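Meso-diaminopimelate dehydrogenase (Clostridium tetani, PDB 3WGY) catalyses the reversible NADP-dependent oxidative deamination of meso-2,6-diaminopimelate, here as a sixfold variant holding 4-methyl-2-oxovalerate. Local coordinates at residues I15-M29 with E278-A290. The protein carries 6 engineered substitutions. Sequence-based numbering, arbitrary orientation.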
ATOM      1  N   ILE B  15      -8.297 -13.710 -18.346  1.00 35.36           N
ATOM      2  CA  ILE B  15      -8.550 -13.410 -16.941  1.00 35.34           C
ATOM      3  C   ILE B  15      -9.344 -14.537 -16.274  1.00 34.54           C
ATOM      4  O   ILE B  15      -9.040 -14.940 -15.148  1.00 33.90           O
ATOM      5  CB  ILE B  15      -9.275 -12.066 -16.789  1.00 35.30           C
ATOM      6  CG1 ILE B  15      -8.423 -10.959 -17.425  1.00 37.32           C
ATOM      7  CG2 ILE B  15      -9.504 -11.752 -15.297  1.00 36.99           C
ATOM      8  CD1 ILE B  15      -9.007  -9.579 -17.304  1.00 35.65           C
ATOM      9  N   GLY B  16     -10.346 -15.058 -16.975  1.00 34.52           N
ATOM     10  CA  GLY B  16     -11.127 -16.152 -16.420  1.00 33.73           C
ATOM     11  C   GLY B  16     -10.198 -17.315 -16.113  1.00 33.98           C
ATOM     12  O   GLY B  16     -10.258 -17.903 -15.031  1.00 33.78           O
ATOM     13  N   LYS B  17      -9.331 -17.644 -17.069  1.00 34.31           N
ATOM     14  CA  LYS B  17      -8.365 -18.728 -16.897  1.00 35.96           C
ATOM     15  C   LYS B  17      -7.424 -18.407 -15.739  1.00 35.84           C
ATOM     16  O   LYS B  17      -7.057 -19.288 -14.962  1.00 34.74           O
ATOM     17  CB  LYS B  17      -7.542 -18.933 -18.176  1.00 36.37           C
ATOM     18  CG  LYS B  17      -8.268 -19.631 -19.304  1.00 37.02           C
ATOM     19  CD  LYS B  17      -7.344 -19.798 -20.503  1.00 41.83           C
ATOM     20  CE  LYS B  17      -7.943 -20.725 -21.550  1.00 46.65           C
ATOM     21  NZ  LYS B  17      -9.283 -20.273 -22.026  1.00 49.63           N
ATOM     22  N   GLY B  18      -7.031 -17.141 -15.634  1.00 36.71           N
ATOM     23  CA  GLY B  18      -6.151 -16.729 -14.553  1.00 35.24           C
ATOM     24  C   GLY B  18      -6.830 -16.870 -13.202  1.00 34.91           C
ATOM     25  O   GLY B  18      -6.191 -17.230 -12.208  1.00 32.24           O
ATOM     26  N   VAL B  19      -8.128 -16.585 -13.162  1.00 33.86           N
ATOM     27  CA  VAL B  19      -8.892 -16.689 -11.924  1.00 33.79           C
ATOM     28  C   VAL B  19      -8.986 -18.144 -11.487  1.00 35.58           C
ATOM     29  O   VAL B  19      -8.811 -18.462 -10.308  1.00 31.99           O
ATOM     30  CB  VAL B  19     -10.315 -16.123 -12.097  1.00 33.44           C
ATOM     31  CG1 VAL B  19     -11.156 -16.438 -10.871  1.00 32.77           C
ATOM     32  CG2 VAL B  19     -10.244 -14.624 -12.301  1.00 32.42           C
ATOM     33  N   GLU B  20      -9.269 -19.028 -12.442  1.00 37.28           N
ATOM     34  CA  GLU B  20      -9.376 -20.447 -12.140  1.00 39.36           C
ATOM     35  C   GLU B  20      -8.076 -20.926 -11.515  1.00 40.46           C
ATOM     36  O   GLU B  20      -8.082 -21.693 -10.556  1.00 41.47           O
ATOM     37  CB  GLU B  20      -9.662 -21.249 -13.413  1.00 40.17           C
ATOM     38  CG  GLU B  20      -9.523 -22.758 -13.239  1.00 39.16           C
ATOM     39  CD  GLU B  20      -9.896 -23.522 -14.491  1.00 40.00           C
ATOM     40  OE1 GLU B  20      -9.418 -23.149 -15.588  1.00 38.57           O
ATOM     41  OE2 GLU B  20     -10.659 -24.497 -14.376  1.00 40.13           O
ATOM     42  N   LYS B  21      -6.959 -20.464 -12.068  1.00 41.50           N
ATOM     43  CA  LYS B  21      -5.645 -20.837 -11.561  1.00 43.61           C
ATOM     44  C   LYS B  21      -5.415 -20.339 -10.142  1.00 41.83           C
ATOM     45  O   LYS B  21      -5.021 -21.103  -9.263  1.00 42.34           O
ATOM     46  CB  LYS B  21      -4.546 -20.289 -12.476  1.00 44.81           C
ATOM     47  CG  LYS B  21      -3.974 -21.334 -13.398  1.00 47.85           C
ATOM     48  CD  LYS B  21      -3.155 -20.735 -14.526  1.00 48.34           C
ATOM     49  CE  LYS B  21      -3.308 -21.609 -15.768  1.00 50.02           C
ATOM     50  NZ  LYS B  21      -2.352 -21.287 -16.864  1.00 52.45           N
ATOM     51  N   ALA B  22      -5.665 -19.057  -9.922  1.00 40.62           N
ATOM     52  CA  ALA B  22      -5.461 -18.470  -8.611  1.00 41.42           C
ATOM     53  C   ALA B  22      -6.296 -19.144  -7.523  1.00 41.38           C
ATOM     54  O   ALA B  22      -5.846 -19.282  -6.385  1.00 39.94           O
ATOM     55  CB  ALA B  22      -5.764 -16.983  -8.659  1.00 40.26           C
ATOM     56  N   ILE B  23      -7.508 -19.563  -7.867  1.00 41.71           N
ATOM     57  CA  ILE B  23      -8.365 -20.208  -6.891  1.00 42.54           C
ATOM     58  C   ILE B  23      -7.702 -21.472  -6.353  1.00 44.42           C
ATOM     59  O   ILE B  23      -8.006 -21.907  -5.248  1.00 47.07           O
ATOM     60  CB  ILE B  23      -9.747 -20.541  -7.494  1.00 42.29           C
ATOM     61  CG1 ILE B  23     -10.525 -19.247  -7.743  1.00 41.34           C
ATOM     62  CG2 ILE B  23     -10.537 -21.419  -6.543  1.00 42.77           C
ATOM     63  CD1 ILE B  23     -11.861 -19.454  -8.401  1.00 40.35           C
ATOM     64  N   LYS B  24      -6.785 -22.048  -7.125  1.00 45.74           N
ATOM     65  CA  LYS B  24      -6.074 -23.252  -6.696  1.00 46.49           C
ATOM     66  C   LYS B  24      -5.060 -22.926  -5.599  1.00 46.96           C
ATOM     67  O   LYS B  24      -4.663 -23.809  -4.830  1.00 44.72           O
ATOM     68  CB  LYS B  24      -5.350 -23.903  -7.880  1.00 47.47           C
ATOM     69  CG  LYS B  24      -6.269 -24.418  -8.986  1.00 48.02           C
ATOM     70  CD  LYS B  24      -5.450 -24.968 -10.149  1.00 49.62           C
ATOM     71  CE  LYS B  24      -6.342 -25.499 -11.261  1.00 50.93           C
ATOM     72  NZ  LYS B  24      -7.154 -26.667 -10.814  1.00 50.34           N
ATOM     73  N   GLN B  25      -4.640 -21.661  -5.540  1.00 45.58           N
ATOM     74  CA  GLN B  25      -3.685 -21.203  -4.530  1.00 45.29           C
ATOM     75  C   GLN B  25      -4.409 -20.771  -3.252  1.00 45.35           C
ATOM     76  O   GLN B  25      -3.779 -20.289  -2.315  1.00 46.64           O
ATOM     77  CB  GLN B  25      -2.863 -20.011  -5.051  1.00 44.45           C
ATOM     78  CG  GLN B  25      -2.071 -20.269  -6.320  1.00 44.03           C
ATOM     79  CD  GLN B  25      -1.108 -19.136  -6.653  1.00 46.81           C
ATOM     80  OE1 GLN B  25      -1.473 -17.956  -6.619  1.00 45.89           O
ATOM     81  NE2 GLN B  25       0.129 -19.493  -6.990  1.00 43.55           N
ATOM     82  N   ASN B  26      -5.728 -20.946  -3.219  1.00 45.48           N
ATOM     83  CA  ASN B  26      -6.521 -20.544  -2.063  1.00 45.13           C
ATOM     84  C   ASN B  26      -7.355 -21.676  -1.468  1.00 46.44           C
ATOM     85  O   ASN B  26      -8.499 -21.906  -1.864  1.00 46.85           O
ATOM     86  CB  ASN B  26      -7.422 -19.376  -2.456  1.00 43.17           C
ATOM     87  CG  ASN B  26      -6.628 -18.136  -2.836  1.00 43.72           C
ATOM     88  OD1 ASN B  26      -6.399 -17.249  -2.013  1.00 42.34           O
ATOM     89  ND2 ASN B  26      -6.189 -18.080  -4.084  1.00 41.98           N
ATOM     90  N   ASP B  27      -6.768 -22.365  -0.497  1.00 46.92           N
ATOM     91  CA  ASP B  27      -7.411 -23.487   0.175  1.00 46.92           C
ATOM     92  C   ASP B  27      -8.819 -23.247   0.721  1.00 44.05           C
ATOM     93  O   ASP B  27      -9.569 -24.200   0.916  1.00 44.78           O
ATOM     94  CB  ASP B  27      -6.511 -23.991   1.307  1.00 50.19           C
ATOM     95  CG  ASP B  27      -5.244 -24.651   0.793  1.00 53.84           C
ATOM     96  OD1 ASP B  27      -5.357 -25.666   0.070  1.00 56.85           O
ATOM     97  OD2 ASP B  27      -4.137 -24.157   1.105  1.00 54.88           O
ATOM     98  N   ASP B  28      -9.190 -21.998   0.976  1.00 40.73           N
ATOM     99  CA  ASP B  28     -10.528 -21.730   1.504  1.00 38.98           C
ATOM    100  C   ASP B  28     -11.571 -21.465   0.416  1.00 39.35           C
ATOM    101  O   ASP B  28     -12.725 -21.135   0.713  1.00 38.76           O
ATOM    102  CB  ASP B  28     -10.479 -20.563   2.486  1.00 38.22           C
ATOM    103  CG  ASP B  28     -10.165 -19.240   1.816  1.00 39.14           C
ATOM    104  OD1 ASP B  28      -9.407 -19.235   0.826  1.00 35.12           O
ATOM    105  OD2 ASP B  28     -10.669 -18.205   2.303  1.00 40.96           O
ATOM    106  N   MET B  29     -11.172 -21.622  -0.840  1.00 39.47           N
ATOM    107  CA  MET B  29     -12.090 -21.396  -1.955  1.00 39.79           C
ATOM    108  C   MET B  29     -12.281 -22.621  -2.830  1.00 39.09           C
ATOM    109  O   MET B  29     -11.430 -23.514  -2.882  1.00 37.10           O
ATOM    110  CB  MET B  29     -11.594 -20.256  -2.835  1.00 37.56           C
ATOM    111  CG  MET B  29     -11.673 -18.903  -2.192  1.00 37.27           C
ATOM    112  SD  MET B  29     -10.963 -17.679  -3.301  1.00 41.43           S
ATOM    113  CE  MET B  29     -10.785 -16.285  -2.182  1.00 30.29           C
ATOM    114  N   GLU B 278      -2.571 -12.649 -14.971  1.00 31.76           N
ATOM    115  CA  GLU B 278      -2.626 -13.515 -13.804  1.00 33.86           C
ATOM    116  C   GLU B 278      -2.557 -12.719 -12.501  1.00 32.30           C
ATOM    117  O   GLU B 278      -3.035 -13.172 -11.455  1.00 30.26           O
ATOM    118  CB  GLU B 278      -1.496 -14.537 -13.852  1.00 34.80           C
ATOM    119  CG  GLU B 278      -1.553 -15.426 -15.079  1.00 41.39           C
ATOM    120  CD  GLU B 278      -0.845 -16.741 -14.858  1.00 43.69           C
ATOM    121  OE1 GLU B 278       0.360 -16.733 -14.524  1.00 45.64           O
ATOM    122  OE2 GLU B 278      -1.507 -17.787 -15.010  1.00 48.34           O
ATOM    123  N   PHE B 279      -1.968 -11.531 -12.558  1.00 30.46           N
ATOM    124  CA  PHE B 279      -1.880 -10.721 -11.357  1.00 29.68           C
ATOM    125  C   PHE B 279      -3.253 -10.127 -11.103  1.00 28.89           C
ATOM    126  O   PHE B 279      -3.748 -10.143  -9.982  1.00 28.34           O
ATOM    127  CB  PHE B 279      -0.860  -9.604 -11.511  1.00 30.05           C
ATOM    128  CG  PHE B 279      -0.694  -8.786 -10.265  1.00 32.02           C
ATOM    129  CD1 PHE B 279       0.034  -9.282  -9.185  1.00 32.95           C
ATOM    130  CD2 PHE B 279      -1.302  -7.547 -10.149  1.00 31.14           C
ATOM    131  CE1 PHE B 279       0.154  -8.546  -8.002  1.00 33.65           C
ATOM    132  CE2 PHE B 279      -1.193  -6.802  -8.970  1.00 32.15           C
ATOM    133  CZ  PHE B 279      -0.463  -7.304  -7.897  1.00 33.12           C
ATOM    134  N   THR B 280      -3.863  -9.598 -12.155  1.00 29.59           N
ATOM    135  CA  THR B 280      -5.202  -9.032 -12.046  1.00 31.31           C
ATOM    136  C   THR B 280      -6.125 -10.107 -11.475  1.00 30.73           C
ATOM    137  O   THR B 280      -6.962  -9.835 -10.616  1.00 32.33           O
ATOM    138  CB  THR B 280      -5.742  -8.616 -13.422  1.00 30.72           C
ATOM    139  OG1 THR B 280      -4.883  -7.617 -13.980  1.00 35.25           O
ATOM    140  CG2 THR B 280      -7.157  -8.060 -13.287  1.00 30.46           C
ATOM    141  N   SER B 281      -5.957 -11.330 -11.960  1.00 30.89           N
ATOM    142  CA  SER B 281      -6.756 -12.461 -11.498  1.00 31.26           C
ATOM    143  C   SER B 281      -6.556 -12.747 -10.011  1.00 31.86           C
ATOM    144  O   SER B 281      -7.517 -13.049  -9.296  1.00 32.30           O
ATOM    145  CB  SER B 281      -6.409 -13.711 -12.304  1.00 32.33           C
ATOM    146  OG  SER B 281      -6.824 -13.573 -13.646  1.00 34.07           O
ATOM    147  N   SER B 282      -5.312 -12.668  -9.547  1.00 31.66           N
ATOM    148  CA  SER B 282      -5.022 -12.913  -8.136  1.00 32.09           C
ATOM    149  C   SER B 282      -5.699 -11.849  -7.293  1.00 31.00           C
ATOM    150  O   SER B 282      -6.226 -12.134  -6.216  1.00 30.13           O
ATOM    151  CB  SER B 282      -3.516 -12.875  -7.865  1.00 31.11           C
ATOM    152  OG  SER B 282      -2.880 -13.990  -8.439  1.00 37.06           O
ATOM    153  N   VAL B 283      -5.670 -10.615  -7.783  1.00 26.92           N
ATOM    154  CA  VAL B 283      -6.288  -9.521  -7.071  1.00 26.79           C
ATOM    155  C   VAL B 283      -7.789  -9.786  -7.017  1.00 28.62           C
ATOM    156  O   VAL B 283      -8.419  -9.649  -5.961  1.00 27.30           O
ATOM    157  CB  VAL B 283      -6.027  -8.163  -7.778  1.00 27.93           C
ATOM    158  CG1 VAL B 283      -6.830  -7.065  -7.100  1.00 26.07           C
ATOM    159  CG2 VAL B 283      -4.522  -7.838  -7.743  1.00 27.79           C
ATOM    160  N   LEU B 284      -8.357 -10.182  -8.156  1.00 28.69           N
ATOM    161  CA  LEU B 284      -9.790 -10.465  -8.210  1.00 29.54           C
ATOM    162  C   LEU B 284     -10.169 -11.524  -7.177  1.00 27.70           C
ATOM    163  O   LEU B 284     -11.147 -11.365  -6.439  1.00 29.03           O
ATOM    164  CB  LEU B 284     -10.202 -10.925  -9.618  1.00 31.90           C
ATOM    165  CG  LEU B 284     -10.259  -9.826 -10.691  1.00 33.59           C
ATOM    166  CD1 LEU B 284     -10.546 -10.440 -12.065  1.00 31.13           C
ATOM    167  CD2 LEU B 284     -11.341  -8.823 -10.316  1.00 30.94           C
ATOM    168  N   VAL B 285      -9.391 -12.595  -7.117  1.00 28.60           N
ATOM    169  CA  VAL B 285      -9.658 -13.667  -6.171  1.00 26.56           C
ATOM    170  C   VAL B 285      -9.579 -13.200  -4.719  1.00 28.47           C
ATOM    171  O   VAL B 285     -10.474 -13.502  -3.929  1.00 30.65           O
ATOM    172  CB  VAL B 285      -8.688 -14.840  -6.368  1.00 28.31           C
ATOM    173  CG1 VAL B 285      -8.904 -15.888  -5.273  1.00 27.02           C
ATOM    174  CG2 VAL B 285      -8.912 -15.456  -7.745  1.00 31.15           C
ATOM    175  N   ALA B 286      -8.524 -12.469  -4.365  1.00 25.86           N
ATOM    176  CA  ALA B 286      -8.377 -11.989  -2.994  1.00 25.98           C
ATOM    177  C   ALA B 286      -9.574 -11.139  -2.582  1.00 26.41           C
ATOM    178  O   ALA B 286     -10.100 -11.277  -1.466  1.00 25.23           O
ATOM    179  CB  ALA B 286      -7.101 -11.192  -2.847  1.00 23.20           C
ATOM    180  N   TYR B 287     -10.002 -10.257  -3.480  1.00 26.49           N
ATOM    181  CA  TYR B 287     -11.144  -9.401  -3.197  1.00 28.96           C
ATOM    182  C   TYR B 287     -12.451 -10.191  -3.122  1.00 31.51           C
ATOM    183  O   TYR B 287     -13.428  -9.722  -2.539  1.00 31.58           O
ATOM    184  CB  TYR B 287     -11.230  -8.273  -4.224  1.00 28.97           C
ATOM    185  CG  TYR B 287     -10.442  -7.061  -3.773  1.00 30.06           C
ATOM    186  CD1 TYR B 287     -10.995  -6.144  -2.877  1.00 27.21           C
ATOM    187  CD2 TYR B 287      -9.109  -6.892  -4.146  1.00 28.87           C
ATOM    188  CE1 TYR B 287     -10.240  -5.094  -2.351  1.00 29.38           C
ATOM    189  CE2 TYR B 287      -8.340  -5.843  -3.626  1.00 28.23           C
ATOM    190  CZ  TYR B 287      -8.912  -4.955  -2.724  1.00 29.78           C
ATOM    191  OH  TYR B 287      -8.147  -3.961  -2.154  1.00 28.49           O
ATOM    192  N   SER B 288     -12.462 -11.395  -3.689  1.00 32.95           N
ATOM    193  CA  SER B 288     -13.652 -12.238  -3.621  1.00 34.83           C
ATOM    194  C   SER B 288     -13.833 -12.667  -2.177  1.00 34.22           C
ATOM    195  O   SER B 288     -14.957 -12.772  -1.690  1.00 34.67           O
ATOM    196  CB  SER B 288     -13.504 -13.480  -4.499  1.00 33.78           C
ATOM    197  OG  SER B 288     -13.795 -13.158  -5.843  1.00 42.58           O
ATOM    198  N   ARG B 289     -12.717 -12.915  -1.497  1.00 34.90           N
ATOM    199  CA  ARG B 289     -12.766 -13.320  -0.102  1.00 32.35           C
ATOM    200  C   ARG B 289     -13.386 -12.194   0.714  1.00 33.94           C
ATOM    201  O   ARG B 289     -14.187 -12.440   1.612  1.00 32.30           O
ATOM    202  CB  ARG B 289     -11.361 -13.625   0.434  1.00 30.92           C
ATOM    203  CG  ARG B 289     -11.367 -14.035   1.907  1.00 29.03           C
ATOM    204  CD  ARG B 289      -9.999 -14.464   2.416  1.00 31.51           C
ATOM    205  NE  ARG B 289      -9.462 -15.624   1.705  1.00 29.81           N
ATOM    206  CZ  ARG B 289      -8.579 -15.562   0.718  1.00 30.29           C
ATOM    207  NH1 ARG B 289      -8.114 -14.386   0.304  1.00 32.36           N
ATOM    208  NH2 ARG B 289      -8.166 -16.678   0.138  1.00 30.62           N
ATOM    209  N   ALA B 290     -13.012 -10.956   0.390  1.00 33.68           N
ATOM    210  CA  ALA B 290     -13.524  -9.788   1.097  1.00 33.09           C
ATOM    211  C   ALA B 290     -15.012  -9.565   0.859  1.00 35.14           C
ATOM    212  O   ALA B 290     -15.746  -9.218   1.785  1.00 33.30           O
ATOM    213  CB  ALA B 290     -12.754  -8.547   0.682  1.00 33.18           C
TER
HETATM  214  O   HOH W   1      -3.719 -16.007 -11.356  1.00 45.65           O
HETATM  215  O   HOH W   2      -2.400 -17.269  -9.296  1.00 58.13           O
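R289 NH2 is gripped by two acceptors from the loop that follows helix 15-23: N26 OD1 at 2.8 Å and D28 OD1 at 2.9 Å. R289 NE donates a hydrogen bond to D28 OD2 at 2.9 Å, so the arginine holds the carboxylate side-on in a salt bridge, one nitrogen to each oxygen. Both oxygens are met on their syn sides, with the two planes only 11° apart, a match that suits the flat guanidinium to a carboxylate. The bend at chi3 of R289 (-61°) turns its end across to D28, while M29 CE covers one guanidinium face near the rim. N26 suits its place because its amide works both ways: N26 ND2 donates to A22 O at 2.6 Å, arriving above the carbonyl plane on the face opposite the backbone donor Q25 N, which ties the loop back to its helix.

Further along, V285 supplies the apolar centre. V285 CG2 packs on A22 CB and reaches V19 and I23, and V285 CG1 lies 3.4 Å from M29 SD. G18, having no side chain, lets S281 CB come within 3.3 Å of G18 C. A water donates to both G18 O and E278 O beside this close approach. At the margin I15 CG2 meets L284 CD1, and E278 OE1 turns to T259 of the second subunit.

The axes of segments 15-23 and 278-290 cross at -58°, 8.0 Å apart at their closest. The sequence running into the first helix, with G16 as its last glycine, is consistent with the GxGxxG motif of dinucleotide-binding Rossmann folds, and the late helix 276-296 packs against it beside the parallel sheet.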